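Local coordinates for fiber (Human adenovirus 26, PDB 6FJN), which forms the trimeric knob at the tip of the adenovirus fibre, the capsid protein through which the virion attaches to receptors on the host cell, at residues A[1-6]-A[25-30]; A[32-37]-A[177-182]. All coordinates share one frame; numbering follows the deposited sequence.

Contact 1 (A[1-6]-A[25-30]); sequences RRTLWT and TLTLTK
Leu4 and Leu28 sit at the middle of an antiparallel strand pair in the knob's β-sandwich, where strand 3-5 runs against residues 25-30 at 167°. They form the hydrogen-bonded pair: Leu28 N to Leu4 O is 2.8 Å and the return bond, Leu4 N to Leu28 O, 2.9 Å. Lys30 N gives a further, nearly straight bond to Arg2 O (167° at the hydrogen), and Thr6 N reaches Leu26 O. Beyond the strand end a side chain replaces the carbonyl: Leu26 N donates to Thr6 OG1 over 3.0 Å, because chi1 of 51° sets OG1 between Thr6's backbone N and carbonyl carbon. On the Thr3, Trp5, Thr27 and Thr29 face, the hydroxyl of Thr29 also bonds Gln34 NE2 of the second subunit, while Trp5 NE1 is satisfied by Ser89 O. In the conformer given, Arg2 runs beside Lys30, with Arg2 NE against the methylene Lys30 CG at 3.5 Å, and there the guanidinium meets aliphatic carbon; the ammonium turns off to Gly32 O, Pro100 O and a salt bridge with Glu184 OE2. In the non-hydrogen-bonded pair Thr3 and Thr29, whose side chains share the Trp5 face, the two OG1 atoms lie 2.9 Å apart in a hydrogen bond.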
loop_
_atom_site.group_PDB
_atom_site.type_symbol
_atom_site.label_atom_id
_atom_site.label_comp_id
_atom_site.label_asym_id
_atom_site.label_seq_id
_atom_site.Cartn_x
_atom_site.Cartn_y
_atom_site.Cartn_z
ATOM N N ARG A 1 -17.084 -2.089 16.393
ATOM C CA ARG A 1 -16.852 -2.748 15.069
ATOM C C ARG A 1 -15.750 -2.058 14.253
ATOM O O ARG A 1 -15.509 -0.854 14.365
ATOM C CB ARG A 1 -18.165 -2.956 14.313
ATOM C CG ARG A 1 -18.148 -4.120 13.315
ATOM C CD ARG A 1 -17.958 -3.656 11.862
ATOM N NE ARG A 1 -16.922 -4.366 11.099
ATOM C CZ ARG A 1 -16.807 -5.682 10.914
ATOM N NH1 ARG A 1 -17.718 -6.536 11.356
ATOM N NH2 ARG A 1 -15.779 -6.138 10.189
ATOM N N ARG A 2 -15.031 -2.881 13.496
ATOM C CA ARG A 2 -13.725 -2.534 12.958
ATOM C C ARG A 2 -13.683 -2.256 11.480
ATOM O O ARG A 2 -12.637 -1.879 11.032
ATOM C CB ARG A 2 -12.653 -3.588 13.288
ATOM C CG ARG A 2 -11.943 -3.443 14.646
ATOM C CD ARG A 2 -12.719 -2.619 15.675
ATOM N NE ARG A 2 -12.072 -1.355 16.070
ATOM C CZ ARG A 2 -12.592 -0.520 16.977
ATOM N NH1 ARG A 2 -11.976 0.611 17.328
ATOM N NH2 ARG A 2 -13.741 -0.820 17.550
ATOM N N THR A 3 -14.786 -2.346 10.739
ATOM C CA THR A 3 -14.793 -1.936 9.328
ATOM C C THR A 3 -15.976 -1.013 9.055
ATOM O O THR A 3 -17.134 -1.314 9.374
ATOM C CB THR A 3 -14.687 -3.126 8.325
ATOM O OG1 THR A 3 -13.320 -3.658 8.331
ATOM C CG2 THR A 3 -15.036 -2.711 6.951
ATOM N N LEU A 4 -15.703 0.124 8.433
ATOM C CA LEU A 4 -16.723 0.996 7.833
ATOM C C LEU A 4 -16.622 0.823 6.336
ATOM O O LEU A 4 -15.491 0.848 5.776
ATOM C CB LEU A 4 -16.452 2.442 8.105
ATOM C CG LEU A 4 -16.721 3.136 9.386
ATOM C CD1 LEU A 4 -16.382 4.619 9.229
ATOM C CD2 LEU A 4 -18.184 2.966 9.699
ATOM N N TRP A 5 -17.746 0.632 5.638
ATOM C CA TRP A 5 -17.645 0.453 4.212
ATOM C C TRP A 5 -18.905 0.853 3.491
ATOM O O TRP A 5 -19.970 1.131 4.083
ATOM C CB TRP A 5 -17.244 -0.984 3.901
ATOM C CG TRP A 5 -18.228 -2.085 4.118
ATOM C CD1 TRP A 5 -19.448 -2.050 4.705
ATOM C CD2 TRP A 5 -18.015 -3.424 3.679
ATOM N NE1 TRP A 5 -20.020 -3.311 4.659
ATOM C CE2 TRP A 5 -19.137 -4.166 4.050
ATOM C CE3 TRP A 5 -16.951 -4.085 3.047
ATOM C CZ2 TRP A 5 -19.256 -5.533 3.746
ATOM C CZ3 TRP A 5 -17.053 -5.431 2.790
ATOM C CH2 TRP A 5 -18.194 -6.130 3.103
ATOM N N THR A 6 -18.785 0.863 2.173
ATOM C CA THR A 6 -19.893 1.093 1.267
ATOM C C THR A 6 -20.663 -0.134 0.921
ATOM O O THR A 6 -21.684 -0.052 0.224
ATOM C CB THR A 6 -19.366 1.627 -0.082
ATOM O OG1 THR A 6 -18.315 0.761 -0.569
ATOM C CG2 THR A 6 -18.815 2.985 0.089
ATOM N N THR A 25 -16.466 2.230 -4.257
ATOM C CA THR A 25 -16.223 1.096 -3.389
ATOM C C THR A 25 -15.169 1.515 -2.397
ATOM O O THR A 25 -14.046 1.785 -2.797
ATOM C CB THR A 25 -15.800 -0.153 -4.154
ATOM O OG1 THR A 25 -16.755 -0.434 -5.171
ATOM C CG2 THR A 25 -15.690 -1.364 -3.237
ATOM N N LEU A 26 -15.522 1.628 -1.122
ATOM C CA LEU A 26 -14.590 2.109 -0.114
ATOM C C LEU A 26 -14.734 1.256 1.123
ATOM O O LEU A 26 -15.847 1.117 1.644
ATOM C CB LEU A 26 -14.818 3.595 0.221
ATOM C CG LEU A 26 -13.905 4.165 1.303
ATOM C CD1 LEU A 26 -12.468 4.145 0.897
ATOM C CD2 LEU A 26 -14.383 5.584 1.631
ATOM N N THR A 27 -13.602 0.765 1.636
ATOM C CA THR A 27 -13.557 0.003 2.863
ATOM C C THR A 27 -12.475 0.582 3.743
ATOM O O THR A 27 -11.328 0.753 3.285
ATOM C CB THR A 27 -13.231 -1.469 2.534
ATOM O OG1 THR A 27 -14.179 -1.983 1.598
ATOM C CG2 THR A 27 -13.263 -2.371 3.753
ATOM N N LEU A 28 -12.831 0.883 4.989
ATOM C CA LEU A 28 -11.910 1.421 5.976
ATOM C C LEU A 28 -11.864 0.416 7.122
ATOM O O LEU A 28 -12.876 0.211 7.819
ATOM C CB LEU A 28 -12.400 2.775 6.468
ATOM C CG LEU A 28 -12.588 3.865 5.440
ATOM C CD1 LEU A 28 -13.131 5.122 6.105
ATOM C CD2 LEU A 28 -11.328 4.157 4.658
ATOM N N THR A 29 -10.702 -0.225 7.321
ATOM C CA THR A 29 -10.551 -1.225 8.356
ATOM C C THR A 29 -9.621 -0.691 9.439
ATOM O O THR A 29 -8.468 -0.313 9.141
ATOM C CB THR A 29 -9.998 -2.524 7.782
ATOM O OG1 THR A 29 -10.922 -3.028 6.790
ATOM C CG2 THR A 29 -9.772 -3.541 8.904
ATOM N N LYS A 30 -10.105 -0.622 10.652
ATOM C CA LYS A 30 -9.331 -0.110 11.761
ATOM C C LYS A 30 -8.264 -1.122 12.158
ATOM O O LYS A 30 -8.562 -2.257 12.543
ATOM C CB LYS A 30 -10.298 0.150 12.906
ATOM C CG LYS A 30 -9.767 0.559 14.232
ATOM C CD LYS A 30 -9.097 1.874 14.126
ATOM C CE LYS A 30 -9.017 2.472 15.552
ATOM N NZ LYS A 30 -8.309 3.770 15.557
#

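Contact 2 (A[32-37]-A[177-182]); sequences GSQVLG and TFSYLT
Residues 34-37 and 177-181 pair as antiparallel strands, at 163° with axes 4.6 Å apart, and the hydrogen-bonded pairs are Val35 with Tyr180 and Gly37 with Phe178. Gly37 N to Phe178 O, at 2.8 Å, is shorter than Tyr180 N to Val35 O, at 3.2 Å. On the face bearing Val35, each aromatic ring lies flat across the partner strand. Phe178 and Tyr180 both hold CG between backbone N and carbonyl carbon (chi1 near 60°), which folds the rings back over the neighbouring strand. Gly37 CA lies over the Phe178 ring, 3.9 Å from its centroid and 17° off the normal; a β-carbon there would collide with Phe178 CZ, so the bare glycine lets the ring lie against the backbone. Val35 CB makes the matching CH-pi contact above the Tyr180 ring, displaced toward the rim, while Val35 CG1 touches Tyr180 CE2 at 3.5 Å and CG2 meets the Thr182 methyl. The phenol oxygen is satisfied by Phe101 O. The other face, which also carries Leu36 and Leu181, holds a polar pair: Ser179 OG donates to Gln34 OE1 over 2.7 Å, nearly collinear with the amide carbonyl. Gln34 NE2 bonds Leu36 O of the third subunit, and Ser179 OG also pairs with Thr177 OG1 there. Thus one face is packed by CH-pi contacts within the subunit, whereas the buried amide and hydroxyl of the other are met partly by each other and partly by bonds to a neighbouring subunit.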
loop_
_atom_site.group_PDB
_atom_site.type_symbol
_atom_site.label_atom_id
_atom_site.label_comp_id
_atom_site.label_asym_id
_atom_site.label_seq_id
_atom_site.Cartn_x
_atom_site.Cartn_y
_atom_site.Cartn_z
ATOM N N GLY A 32 -5.703 -0.404 14.799
ATOM C CA GLY A 32 -5.078 0.363 15.834
ATOM C C GLY A 32 -4.964 1.801 15.466
ATOM O O GLY A 32 -5.959 2.451 15.127
ATOM N N SER A 33 -3.742 2.329 15.442
ATOM C CA SER A 33 -3.464 3.736 15.162
ATOM C C SER A 33 -3.560 4.113 13.683
ATOM O O SER A 33 -3.359 5.292 13.267
ATOM C CB SER A 33 -2.058 3.992 15.686
ATOM O OG SER A 33 -1.547 5.254 15.310
ATOM N N GLN A 34 -3.811 3.110 12.849
ATOM C CA GLN A 34 -4.042 3.381 11.415
ATOM C C GLN A 34 -5.332 2.754 10.933
ATOM O O GLN A 34 -5.765 1.746 11.497
ATOM C CB GLN A 34 -2.894 2.874 10.536
ATOM C CG GLN A 34 -1.599 3.625 10.780
ATOM C CD GLN A 34 -0.483 3.043 9.891
ATOM O OE1 GLN A 34 -0.490 3.157 8.670
ATOM N NE2 GLN A 34 0.468 2.403 10.515
ATOM N N VAL A 35 -5.923 3.342 9.925
ATOM C CA VAL A 35 -6.916 2.682 9.103
ATOM C C VAL A 35 -6.215 2.157 7.852
ATOM O O VAL A 35 -5.406 2.867 7.234
ATOM C CB VAL A 35 -8.045 3.636 8.741
ATOM C CG1 VAL A 35 -8.782 3.198 7.499
ATOM C CG2 VAL A 35 -9.002 3.744 9.894
ATOM N N LEU A 36 -6.546 0.906 7.460
ATOM C CA LEU A 36 -6.199 0.332 6.199
ATOM C C LEU A 36 -7.370 0.557 5.258
ATOM O O LEU A 36 -8.478 0.030 5.511
ATOM C CB LEU A 36 -5.918 -1.169 6.386
ATOM C CG LEU A 36 -5.520 -1.948 5.153
ATOM C CD1 LEU A 36 -4.221 -1.463 4.557
ATOM C CD2 LEU A 36 -5.459 -3.433 5.468
ATOM N N GLY A 37 -7.152 1.353 4.236
ATOM C CA GLY A 37 -8.201 1.698 3.314
ATOM C C GLY A 37 -8.041 1.037 1.949
ATOM O O GLY A 37 -6.914 0.735 1.511
ATOM N N THR A 177 -4.944 0.572 -2.371
ATOM C CA THR A 177 -4.773 0.383 -0.941
ATOM C C THR A 177 -3.977 1.537 -0.368
ATOM O O THR A 177 -3.000 2.025 -0.993
ATOM C CB THR A 177 -4.089 -0.935 -0.660
ATOM O OG1 THR A 177 -5.046 -1.966 -1.028
ATOM C CG2 THR A 177 -3.698 -1.176 0.746
ATOM N N PHE A 178 -4.343 1.967 0.834
ATOM C CA PHE A 178 -3.672 3.081 1.490
ATOM C C PHE A 178 -3.843 2.969 2.977
ATOM O O PHE A 178 -4.611 2.086 3.463
ATOM C CB PHE A 178 -4.223 4.418 0.962
ATOM C CG PHE A 178 -5.679 4.649 1.233
ATOM C CD1 PHE A 178 -6.656 4.093 0.429
ATOM C CD2 PHE A 178 -6.079 5.452 2.289
ATOM C CE1 PHE A 178 -7.999 4.334 0.668
ATOM C CE2 PHE A 178 -7.426 5.681 2.551
ATOM C CZ PHE A 178 -8.395 5.122 1.710
ATOM N N SER A 179 -3.180 3.803 3.754
ATOM C CA SER A 179 -3.458 3.877 5.174
ATOM C C SER A 179 -3.337 5.306 5.641
ATOM O O SER A 179 -2.788 6.172 4.915
ATOM C CB SER A 179 -2.535 2.985 6.003
ATOM O OG SER A 179 -1.230 3.536 6.103
ATOM N N TYR A 180 -3.850 5.583 6.835
ATOM C CA TYR A 180 -3.678 6.882 7.474
ATOM C C TYR A 180 -3.784 6.755 8.941
ATOM O O TYR A 180 -4.388 5.821 9.482
ATOM C CB TYR A 180 -4.701 7.929 6.919
ATOM C CG TYR A 180 -6.158 7.518 7.128
ATOM C CD1 TYR A 180 -6.846 7.930 8.287
ATOM C CD2 TYR A 180 -6.848 6.791 6.195
ATOM C CE1 TYR A 180 -8.169 7.606 8.466
ATOM C CE2 TYR A 180 -8.192 6.461 6.369
ATOM C CZ TYR A 180 -8.847 6.881 7.509
ATOM O OH TYR A 180 -10.158 6.484 7.633
ATOM N N LEU A 181 -3.193 7.731 9.632
ATOM C CA LEU A 181 -3.230 7.802 11.080
ATOM C C LEU A 181 -4.593 8.264 11.547
ATOM O O LEU A 181 -5.167 9.159 10.980
ATOM C CB LEU A 181 -2.170 8.782 11.591
ATOM C CG LEU A 181 -0.725 8.288 11.574
ATOM C CD1 LEU A 181 -0.188 7.659 10.318
ATOM C CD2 LEU A 181 0.182 9.432 12.050
ATOM N N THR A 182 -5.073 7.649 12.599
ATOM C CA THR A 182 -6.415 7.964 13.092
ATOM C C THR A 182 -6.435 8.883 14.298
ATOM O O THR A 182 -5.475 8.955 15.113
ATOM C CB THR A 182 -7.164 6.693 13.444
ATOM O OG1 THR A 182 -6.428 6.021 14.475
ATOM C CG2 THR A 182 -7.312 5.718 12.292
HETATM O O HOH W 1 -2.967 7.785 14.951
#

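Contacts 1 and 2 are both largely buried and belong to one antiparallel sheet: strands 22-31 and 34-43 are adjacent, and Thr29 O to Leu36 N, at 2.8 Å, probably bonds them. Contact 1 lies within the sheet, since strand 3-5 also pairs with strand 83-86, whereas contact 2 includes strand 176-181, outermost within the chain. Contact 1 relies on backbone bonds and threonine hydroxyls, contact 2 adds aromatic faces; Leu28 CD1 approaches Tyr180 OH, packing the two together. They converge where Lys30, partly exposed, packs its NZ 3.1 Å from OG1 of the buried Thr182, two residues seen to bind L-glutamate in a structure of this protein, though none is bound here.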